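Local structure of TarM (4X7R) at residues A[151-156]-A[164-169]; A[129-134]-A[141-146]. The protein belongs to the glycosyltransferases of the GT-B fold and carries a large antiparallel beta-sheet beside its two parallel-sheet lobes. The protein carries 1 engineered substitution. All blocks are in the same frame, centred on the assembly; numbering follows the deposited sequence.

Contact 1. Residues A[151-156]-A[164-169]; sequences VHMKET and CYQVFY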
ATOM      1  N   VAL A 151      27.166  -1.243  -4.884  1.00 43.35           N
ATOM      2  CA  VAL A 151      26.342  -1.309  -6.097  1.00 41.22           C
ATOM      3  C   VAL A 151      25.155  -2.291  -5.895  1.00 42.61           C
ATOM      4  O   VAL A 151      25.320  -3.358  -5.293  1.00 42.77           O
ATOM      5  CB  VAL A 151      27.227  -1.631  -7.345  1.00 45.36           C
ATOM      6  CG1 VAL A 151      27.903  -3.001  -7.233  1.00 44.64           C
ATOM      7  CG2 VAL A 151      26.439  -1.505  -8.643  1.00 44.23           C
ATOM      8  N   HIS A 152      23.954  -1.896  -6.322  1.00 37.50           N
ATOM      9  CA  HIS A 152      22.809  -2.799  -6.234  1.00 36.38           C
ATOM     10  C   HIS A 152      22.142  -2.963  -7.593  1.00 39.21           C
ATOM     11  O   HIS A 152      21.474  -3.957  -7.841  1.00 38.34           O
ATOM     12  CB  HIS A 152      21.812  -2.386  -5.113  1.00 36.76           C
ATOM     13  CG  HIS A 152      21.024  -1.129  -5.381  1.00 39.77           C
ATOM     14  ND1 HIS A 152      19.763  -1.180  -5.952  1.00 40.45           N
ATOM     15  CD2 HIS A 152      21.311   0.162  -5.081  1.00 41.59           C
ATOM     16  CE1 HIS A 152      19.341   0.074  -6.012  1.00 39.35           C
ATOM     17  NE2 HIS A 152      20.227   0.914  -5.490  1.00 40.51           N
ATOM     18  N   MET A 153      22.372  -2.011  -8.486  1.00 38.43           N
ATOM     19  CA  MET A 153      21.735  -2.006  -9.792  1.00 39.61           C
ATOM     20  C   MET A 153      22.531  -1.258 -10.844  1.00 40.72           C
ATOM     21  O   MET A 153      23.187  -0.272 -10.547  1.00 43.09           O
ATOM     22  CB  MET A 153      20.317  -1.377  -9.653  1.00 42.49           C
ATOM     23  CG  MET A 153      19.485  -1.339 -10.940  1.00 46.74           C
ATOM     24  SD  MET A 153      17.782  -0.689 -10.718  1.00 52.30           S
ATOM     25  CE  MET A 153      18.098   0.936 -10.062  1.00 48.73           C
ATOM     26  N   LYS A 154      22.437  -1.724 -12.086  1.00 35.82           N
ATOM     27  CA  LYS A 154      22.990  -1.076 -13.281  1.00 34.88           C
ATOM     28  C   LYS A 154      21.832  -0.951 -14.278  1.00 39.69           C
ATOM     29  O   LYS A 154      21.123  -1.926 -14.522  1.00 39.40           O
ATOM     30  CB  LYS A 154      24.159  -1.874 -13.881  1.00 35.60           C
ATOM     31  CG  LYS A 154      24.772  -1.282 -15.176  1.00 38.90           C
ATOM     32  CD  LYS A 154      25.762  -2.267 -15.774  1.00 45.44           C
ATOM     33  CE  LYS A 154      25.710  -2.368 -17.279  1.00 64.99           C
ATOM     34  NZ  LYS A 154      24.958  -3.576 -17.723  1.00 76.36           N
ATOM     35  N   GLU A 155      21.623   0.243 -14.821  1.00 38.20           N
ATOM     36  CA  GLU A 155      20.601   0.467 -15.856  1.00 38.43           C
ATOM     37  C   GLU A 155      21.285   0.908 -17.114  1.00 42.64           C
ATOM     38  O   GLU A 155      22.273   1.638 -17.046  1.00 43.23           O
ATOM     39  CB  GLU A 155      19.553   1.505 -15.441  1.00 39.60           C
ATOM     40  CG  GLU A 155      18.617   1.014 -14.350  1.00 48.35           C
ATOM     41  CD  GLU A 155      17.839   2.141 -13.705  1.00 64.06           C
ATOM     42  OE1 GLU A 155      18.477   3.125 -13.265  1.00 46.00           O
ATOM     43  OE2 GLU A 155      16.593   2.046 -13.649  1.00 70.52           O
ATOM     44  N   THR A 156      20.827   0.407 -18.260  1.00 41.28           N
ATOM     45  CA  THR A 156      21.361   0.819 -19.578  1.00 41.98           C
ATOM     46  C   THR A 156      20.336   1.711 -20.282  1.00 45.98           C
ATOM     47  O   THR A 156      19.139   1.417 -20.247  1.00 43.50           O
ATOM     48  CB  THR A 156      21.783  -0.389 -20.417  1.00 46.62           C
ATOM     49  OG1 THR A 156      22.725  -1.145 -19.664  1.00 48.63           O
ATOM     50  CG2 THR A 156      22.413   0.004 -21.738  1.00 44.05           C
ATOM     51  N   CYS A 164      16.480   0.662 -21.103  1.00 45.07           N
ATOM     52  CA  CYS A 164      16.214  -0.481 -21.975  1.00 44.24           C
ATOM     53  C   CYS A 164      16.734  -1.808 -21.389  1.00 46.08           C
ATOM     54  O   CYS A 164      16.364  -2.876 -21.873  1.00 46.01           O
ATOM     55  CB  CYS A 164      16.748  -0.239 -23.385  1.00 45.29           C
ATOM     56  SG  CYS A 164      18.543   0.024 -23.472  1.00 49.31           S
ATOM     57  N   TYR A 165      17.551  -1.747 -20.325  1.00 41.52           N
ATOM     58  CA  TYR A 165      18.155  -2.923 -19.714  1.00 38.47           C
ATOM     59  C   TYR A 165      18.514  -2.670 -18.256  1.00 38.42           C
ATOM     60  O   TYR A 165      18.968  -1.582 -17.926  1.00 37.48           O
ATOM     61  CB  TYR A 165      19.433  -3.275 -20.531  1.00 39.51           C
ATOM     62  CG  TYR A 165      19.907  -4.700 -20.384  1.00 41.78           C
ATOM     63  CD1 TYR A 165      19.227  -5.748 -20.997  1.00 42.98           C
ATOM     64  CD2 TYR A 165      21.057  -5.004 -19.657  1.00 42.78           C
ATOM     65  CE1 TYR A 165      19.658  -7.069 -20.859  1.00 42.81           C
ATOM     66  CE2 TYR A 165      21.495  -6.324 -19.510  1.00 42.86           C
ATOM     67  CZ  TYR A 165      20.807  -7.345 -20.137  1.00 44.76           C
ATOM     68  OH  TYR A 165      21.292  -8.619 -20.073  1.00 47.72           O
ATOM     69  N   GLN A 166      18.324  -3.682 -17.387  1.00 33.24           N
ATOM     70  CA  GLN A 166      18.701  -3.611 -15.976  1.00 32.79           C
ATOM     71  C   GLN A 166      19.418  -4.855 -15.551  1.00 35.74           C
ATOM     72  O   GLN A 166      19.075  -5.960 -15.987  1.00 33.66           O
ATOM     73  CB  GLN A 166      17.503  -3.439 -15.010  1.00 33.71           C
ATOM     74  CG  GLN A 166      16.645  -2.245 -15.326  1.00 44.05           C
ATOM     75  CD  GLN A 166      15.506  -2.217 -14.371  1.00 53.68           C
ATOM     76  OE1 GLN A 166      14.804  -3.220 -14.168  1.00 34.69           O
ATOM     77  NE2 GLN A 166      15.313  -1.062 -13.765  1.00 50.67           N
ATOM     78  N   VAL A 167      20.395  -4.661 -14.662  1.00 33.86           N
ATOM     79  CA  VAL A 167      21.164  -5.719 -14.003  1.00 33.69           C
ATOM     80  C   VAL A 167      21.052  -5.459 -12.487  1.00 35.27           C
ATOM     81  O   VAL A 167      21.254  -4.325 -12.048  1.00 34.09           O
ATOM     82  CB  VAL A 167      22.637  -5.771 -14.491  1.00 36.60           C
ATOM     83  CG1 VAL A 167      23.393  -6.908 -13.828  1.00 36.26           C
ATOM     84  CG2 VAL A 167      22.715  -5.876 -16.022  1.00 36.13           C
ATOM     85  N   PHE A 168      20.725  -6.499 -11.710  1.00 32.71           N
ATOM     86  CA  PHE A 168      20.666  -6.416 -10.257  1.00 33.74           C
ATOM     87  C   PHE A 168      21.875  -7.126  -9.674  1.00 38.32           C
ATOM     88  O   PHE A 168      22.215  -8.217 -10.139  1.00 37.19           O
ATOM     89  CB  PHE A 168      19.353  -7.020  -9.723  1.00 35.85           C
ATOM     90  CG  PHE A 168      18.121  -6.302 -10.208  1.00 38.89           C
ATOM     91  CD1 PHE A 168      18.031  -4.915 -10.146  1.00 43.25           C
ATOM     92  CD2 PHE A 168      17.013  -7.011 -10.640  1.00 43.47           C
ATOM     93  CE1 PHE A 168      16.877  -4.247 -10.574  1.00 43.77           C
ATOM     94  CE2 PHE A 168      15.845  -6.342 -11.036  1.00 46.24           C
ATOM     95  CZ  PHE A 168      15.795  -4.964 -11.022  1.00 43.03           C
ATOM     96  N   TYR A 169      22.488  -6.537  -8.620  1.00 34.71           N
ATOM     97  CA  TYR A 169      23.700  -7.045  -7.985  1.00 34.20           C
ATOM     98  C   TYR A 169      23.439  -7.393  -6.545  1.00 39.85           C
ATOM     99  O   TYR A 169      22.736  -6.646  -5.840  1.00 38.55           O
ATOM    100  CB  TYR A 169      24.840  -6.017  -8.067  1.00 34.81           C
ATOM    101  CG  TYR A 169      25.226  -5.647  -9.475  1.00 35.59           C
ATOM    102  CD1 TYR A 169      24.539  -4.657 -10.165  1.00 36.17           C
ATOM    103  CD2 TYR A 169      26.303  -6.266 -10.111  1.00 37.33           C
ATOM    104  CE1 TYR A 169      24.884  -4.318 -11.469  1.00 37.12           C
ATOM    105  CE2 TYR A 169      26.673  -5.918 -11.409  1.00 37.53           C
ATOM    106  CZ  TYR A 169      25.953  -4.947 -12.087  1.00 43.60           C
ATOM    107  OH  TYR A 169      26.280  -4.615 -13.380  1.00 42.33           O
TER

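Contact 2. Residues A[129-134]-A[141-146]; sequences EKVIDF and IERFSF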
ATOM      1  N   GLU A 129      22.892   7.263  -0.468  1.00 67.89           N
ATOM      2  CA  GLU A 129      22.729   6.958  -1.880  1.00 65.16           C
ATOM      3  C   GLU A 129      23.756   7.619  -2.796  1.00 66.46           C
ATOM      4  O   GLU A 129      24.249   8.720  -2.521  1.00 67.27           O
ATOM      5  CB  GLU A 129      21.298   7.242  -2.344  1.00 65.56           C
ATOM      6  CG  GLU A 129      20.293   6.303  -1.702  1.00 74.66           C
ATOM      7  CD  GLU A 129      18.877   6.383  -2.235  1.00101.45           C
ATOM      8  OE1 GLU A 129      18.423   7.499  -2.578  1.00 81.59           O
ATOM      9  OE2 GLU A 129      18.205   5.326  -2.270  1.00106.91           O
ATOM     10  N   LYS A 130      24.105   6.903  -3.872  1.00 58.96           N
ATOM     11  CA  LYS A 130      25.048   7.361  -4.886  1.00 57.59           C
ATOM     12  C   LYS A 130      24.615   6.819  -6.237  1.00 57.59           C
ATOM     13  O   LYS A 130      24.181   5.672  -6.360  1.00 55.59           O
ATOM     14  CB  LYS A 130      26.495   6.957  -4.552  1.00 59.74           C
ATOM     15  CG  LYS A 130      27.542   7.487  -5.550  1.00 60.68           C
ATOM     16  CD  LYS A 130      28.991   7.282  -5.099  1.00 62.48           C
ATOM     17  CE  LYS A 130      29.439   5.840  -5.094  1.00 58.31           C
ATOM     18  NZ  LYS A 130      30.807   5.695  -4.550  1.00 63.06           N
ATOM     19  N   VAL A 131      24.740   7.665  -7.244  1.00 53.36           N
ATOM     20  CA  VAL A 131      24.404   7.376  -8.619  1.00 51.92           C
ATOM     21  C   VAL A 131      25.597   7.781  -9.482  1.00 54.88           C
ATOM     22  O   VAL A 131      26.169   8.855  -9.268  1.00 56.21           O
ATOM     23  CB  VAL A 131      23.075   8.107  -8.957  1.00 56.47           C
ATOM     24  CG1 VAL A 131      23.153   8.924 -10.240  1.00 57.64           C
ATOM     25  CG2 VAL A 131      21.896   7.137  -8.969  1.00 54.31           C
ATOM     26  N   ILE A 132      26.040   6.884 -10.382  1.00 49.33           N
ATOM     27  CA  ILE A 132      27.136   7.186 -11.316  1.00 48.76           C
ATOM     28  C   ILE A 132      26.602   6.963 -12.716  1.00 52.30           C
ATOM     29  O   ILE A 132      26.306   5.826 -13.082  1.00 50.35           O
ATOM     30  CB  ILE A 132      28.471   6.426 -11.072  1.00 51.22           C
ATOM     31  CG1 ILE A 132      29.001   6.609  -9.641  1.00 51.99           C
ATOM     32  CG2 ILE A 132      29.531   6.831 -12.111  1.00 53.30           C
ATOM     33  CD1 ILE A 132      30.267   5.743  -9.320  1.00 51.57           C
ATOM     34  N   ASP A 133      26.424   8.060 -13.472  1.00 50.67           N
ATOM     35  CA  ASP A 133      25.959   8.030 -14.853  1.00 49.77           C
ATOM     36  C   ASP A 133      27.171   8.136 -15.757  1.00 55.69           C
ATOM     37  O   ASP A 133      27.986   9.041 -15.579  1.00 57.42           O
ATOM     38  CB  ASP A 133      24.972   9.175 -15.132  1.00 52.14           C
ATOM     39  CG  ASP A 133      23.639   9.039 -14.445  1.00 59.91           C
ATOM     40  OD1 ASP A 133      23.458   8.063 -13.687  1.00 61.51           O
ATOM     41  OD2 ASP A 133      22.759   9.897 -14.683  1.00 58.93           O
ATOM     42  N   PHE A 134      27.335   7.172 -16.676  1.00 50.56           N
ATOM     43  CA  PHE A 134      28.434   7.183 -17.630  1.00 48.98           C
ATOM     44  C   PHE A 134      27.939   7.648 -18.973  1.00 54.18           C
ATOM     45  O   PHE A 134      26.792   7.398 -19.347  1.00 53.31           O
ATOM     46  CB  PHE A 134      29.147   5.830 -17.726  1.00 48.63           C
ATOM     47  CG  PHE A 134      30.143   5.582 -16.622  1.00 48.42           C
ATOM     48  CD1 PHE A 134      31.361   6.254 -16.598  1.00 50.18           C
ATOM     49  CD2 PHE A 134      29.882   4.645 -15.623  1.00 48.11           C
ATOM     50  CE1 PHE A 134      32.284   6.021 -15.573  1.00 51.09           C
ATOM     51  CE2 PHE A 134      30.813   4.402 -14.608  1.00 49.80           C
ATOM     52  CZ  PHE A 134      32.007   5.087 -14.588  1.00 49.21           C
ATOM     53  N   ILE A 141      24.973   6.447 -21.353  1.00 55.04           N
ATOM     54  CA  ILE A 141      24.893   5.029 -21.715  1.00 53.20           C
ATOM     55  C   ILE A 141      24.415   4.164 -20.531  1.00 55.23           C
ATOM     56  O   ILE A 141      23.571   3.270 -20.698  1.00 54.55           O
ATOM     57  CB  ILE A 141      26.194   4.524 -22.400  1.00 56.58           C
ATOM     58  CG1 ILE A 141      27.448   4.766 -21.526  1.00 57.26           C
ATOM     59  CG2 ILE A 141      26.349   5.187 -23.788  1.00 59.42           C
ATOM     60  CD1 ILE A 141      28.692   3.995 -21.921  1.00 57.20           C
ATOM     61  N   GLU A 142      24.920   4.462 -19.317  1.00 49.87           N
ATOM     62  CA  GLU A 142      24.564   3.689 -18.136  1.00 47.01           C
ATOM     63  C   GLU A 142      24.525   4.430 -16.816  1.00 48.58           C
ATOM     64  O   GLU A 142      25.116   5.498 -16.670  1.00 49.51           O
ATOM     65  CB  GLU A 142      25.446   2.439 -18.021  1.00 47.37           C
ATOM     66  CG  GLU A 142      26.918   2.736 -18.081  1.00 56.66           C
ATOM     67  CD  GLU A 142      27.761   1.565 -18.527  1.00 72.16           C
ATOM     68  OE1 GLU A 142      27.234   0.655 -19.207  1.00 69.58           O
ATOM     69  OE2 GLU A 142      28.965   1.569 -18.201  1.00 64.18           O
ATOM     70  N   ARG A 143      23.844   3.820 -15.838  1.00 41.44           N
ATOM     71  CA  ARG A 143      23.754   4.306 -14.476  1.00 40.18           C
ATOM     72  C   ARG A 143      23.985   3.166 -13.492  1.00 43.65           C
ATOM     73  O   ARG A 143      23.234   2.185 -13.511  1.00 43.20           O
ATOM     74  CB  ARG A 143      22.392   4.980 -14.200  1.00 36.81           C
ATOM     75  CG  ARG A 143      22.097   5.183 -12.704  1.00 44.77           C
ATOM     76  CD  ARG A 143      20.823   5.950 -12.436  1.00 45.87           C
ATOM     77  NE  ARG A 143      21.063   7.377 -12.652  1.00 60.62           N
ATOM     78  CZ  ARG A 143      20.289   8.355 -12.200  1.00 68.04           C
ATOM     79  NH1 ARG A 143      19.208   8.077 -11.484  1.00 52.62           N
ATOM     80  NH2 ARG A 143      20.608   9.622 -12.433  1.00 55.83           N
ATOM     81  N   PHE A 144      24.967   3.336 -12.596  1.00 39.56           N
ATOM     82  CA  PHE A 144      25.205   2.440 -11.472  1.00 39.54           C
ATOM     83  C   PHE A 144      24.604   3.121 -10.217  1.00 43.36           C
ATOM     84  O   PHE A 144      24.936   4.279  -9.909  1.00 43.13           O
ATOM     85  CB  PHE A 144      26.710   2.181 -11.266  1.00 41.71           C
ATOM     86  CG  PHE A 144      27.349   1.338 -12.338  1.00 42.11           C
ATOM     87  CD1 PHE A 144      27.884   1.926 -13.481  1.00 43.53           C
ATOM     88  CD2 PHE A 144      27.404  -0.048 -12.215  1.00 42.46           C
ATOM     89  CE1 PHE A 144      28.455   1.143 -14.486  1.00 44.51           C
ATOM     90  CE2 PHE A 144      28.005  -0.829 -13.210  1.00 45.02           C
ATOM     91  CZ  PHE A 144      28.528  -0.230 -14.341  1.00 42.78           C
ATOM     92  N   SER A 145      23.728   2.390  -9.511  1.00 39.04           N
ATOM     93  CA  SER A 145      23.064   2.823  -8.283  1.00 39.65           C
ATOM     94  C   SER A 145      23.663   2.095  -7.089  1.00 45.79           C
ATOM     95  O   SER A 145      23.823   0.867  -7.116  1.00 45.79           O
ATOM     96  CB  SER A 145      21.558   2.588  -8.368  1.00 40.33           C
ATOM     97  OG  SER A 145      21.057   3.280  -9.499  1.00 47.58           O
ATOM     98  N   PHE A 146      24.026   2.874  -6.059  1.00 44.43           N
ATOM     99  CA  PHE A 146      24.668   2.419  -4.823  1.00 45.12           C
ATOM    100  C   PHE A 146      23.883   2.820  -3.581  1.00 51.82           C
ATOM    101  O   PHE A 146      23.260   3.879  -3.556  1.00 51.80           O
ATOM    102  CB  PHE A 146      26.080   3.031  -4.699  1.00 47.73           C
ATOM    103  CG  PHE A 146      27.044   2.811  -5.843  1.00 48.47           C
ATOM    104  CD1 PHE A 146      26.955   3.570  -7.006  1.00 50.39           C
ATOM    105  CD2 PHE A 146      28.102   1.918  -5.719  1.00 49.77           C
ATOM    106  CE1 PHE A 146      27.848   3.375  -8.059  1.00 51.11           C
ATOM    107  CE2 PHE A 146      29.002   1.725  -6.769  1.00 52.48           C
ATOM    108  CZ  PHE A 146      28.874   2.460  -7.932  1.00 50.45           C
TER

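Contact 1. Residues A[151-156]-A[164-169]
The Phe168 ring receives Met153 at its edge: SD lies in the ring plane, 3.7 Å from CE1, a Met-aromatic contact in which the two side chains run side by side. The same ring also stacks with Tyr43 and meets Phe70 edge-to-face. The Tyr169 ring also offers an edge, to the backbone from His152 to Lys154, and Lys154 CB comes within 3.5 Å of CE1. Both rings belong to a beta hairpin of strands 150-157 and 163-169, whose segments run antiparallel at 171°. Lys154 and Val167 form a hydrogen-bonded pair, with Lys154 N to Val167 O at 2.9 Å and Val167 N to Lys154 O at 2.8 Å, both donors in the carbonyl plane. By contrast, Tyr169 N approaches His152 O from above its carbonyl plane. Near the other end, Thr156 is opposed by two residues, Cys164 and Tyr165, a classic beta bulge. On the face of Met153 and Phe168, Gln166 CG is anti to its carbonyl carbon (chi1 -55°) and packs against Glu155 CG. The amide's OE1 accepts a bond from Arg179 NE, while its NE2 makes a weak hydrogen bond of 3.4 Å to Glu155 OE2.

Contact 2. Residues A[129-134]-A[141-146]
Asp133 and Arg143 meet side-on, and this is the closest side-chain contact here: Arg143 NE reaches Asp133 OD1 at 2.7 Å on its syn lone pair, and NH2 reaches OD2 at 3.1 Å. One nitrogen per oxygen fixes the rotation of both groups, although their planes remain 33° apart. Val131 CG1 lies over one guanidinium face, toward its rim, 3.4 Å from Arg143 NH2. Arg140 also binds OD2, so the carboxylate probably offsets two neighbouring positive charges. The segments form the antiparallel hairpin of strands 129-136 and 139-147, in which Phe134 is opposed by two residues, Ile141 and Glu142, a classic beta bulge; Ile141 N donates to Phe134 O at 2.9 Å, whereas the bond from Glu142 N is weak. The opposite face is packed too: Ile132 CD1 lies 3.6 Å from Phe146 CE1, Phe134 and Phe144 touch through ring edges beside helix 86-95, and Lys130 arches over one face of the Phe146 ring, its CE making a CH-pi contact and its NZ a cation-pi contact 4.8 Å from the centroid, with Asn149 a weak further partner of the ammonium. The loose side is Glu129 alone, exposed and giving up about 12 Å² to the other segment; its CB comes no nearer than 4.1 Å, to Phe146 O.

Overall arrangement
Contacts 1 and 2 are successive hairpins of one antiparallel sheet, their centres about 9 Å apart. Strands 139-147 and 150-157 are neighbours in it: Glu155 N to Arg143 O (2.8 Å) and His152 N to Ser145 O (2.9 Å) are probable hydrogen bonds joining the pairs. Both contacts are partly buried, with four buried residues in contact 1 and six in contact 2. Tyr169, Ile132 and Phe144 pack on helix 86-95, whereas the face of Met153 and Arg143 is more polar, with neutral sulfur and amide contacts in contact 1 against an ion pair in contact 2. The side chain of Gln166 in contact 1 is about 9 Å from a bound 2-deoxy-3,6-di-O-sulfo-2-(sulfoamino)-alpha-D-glucopyranose.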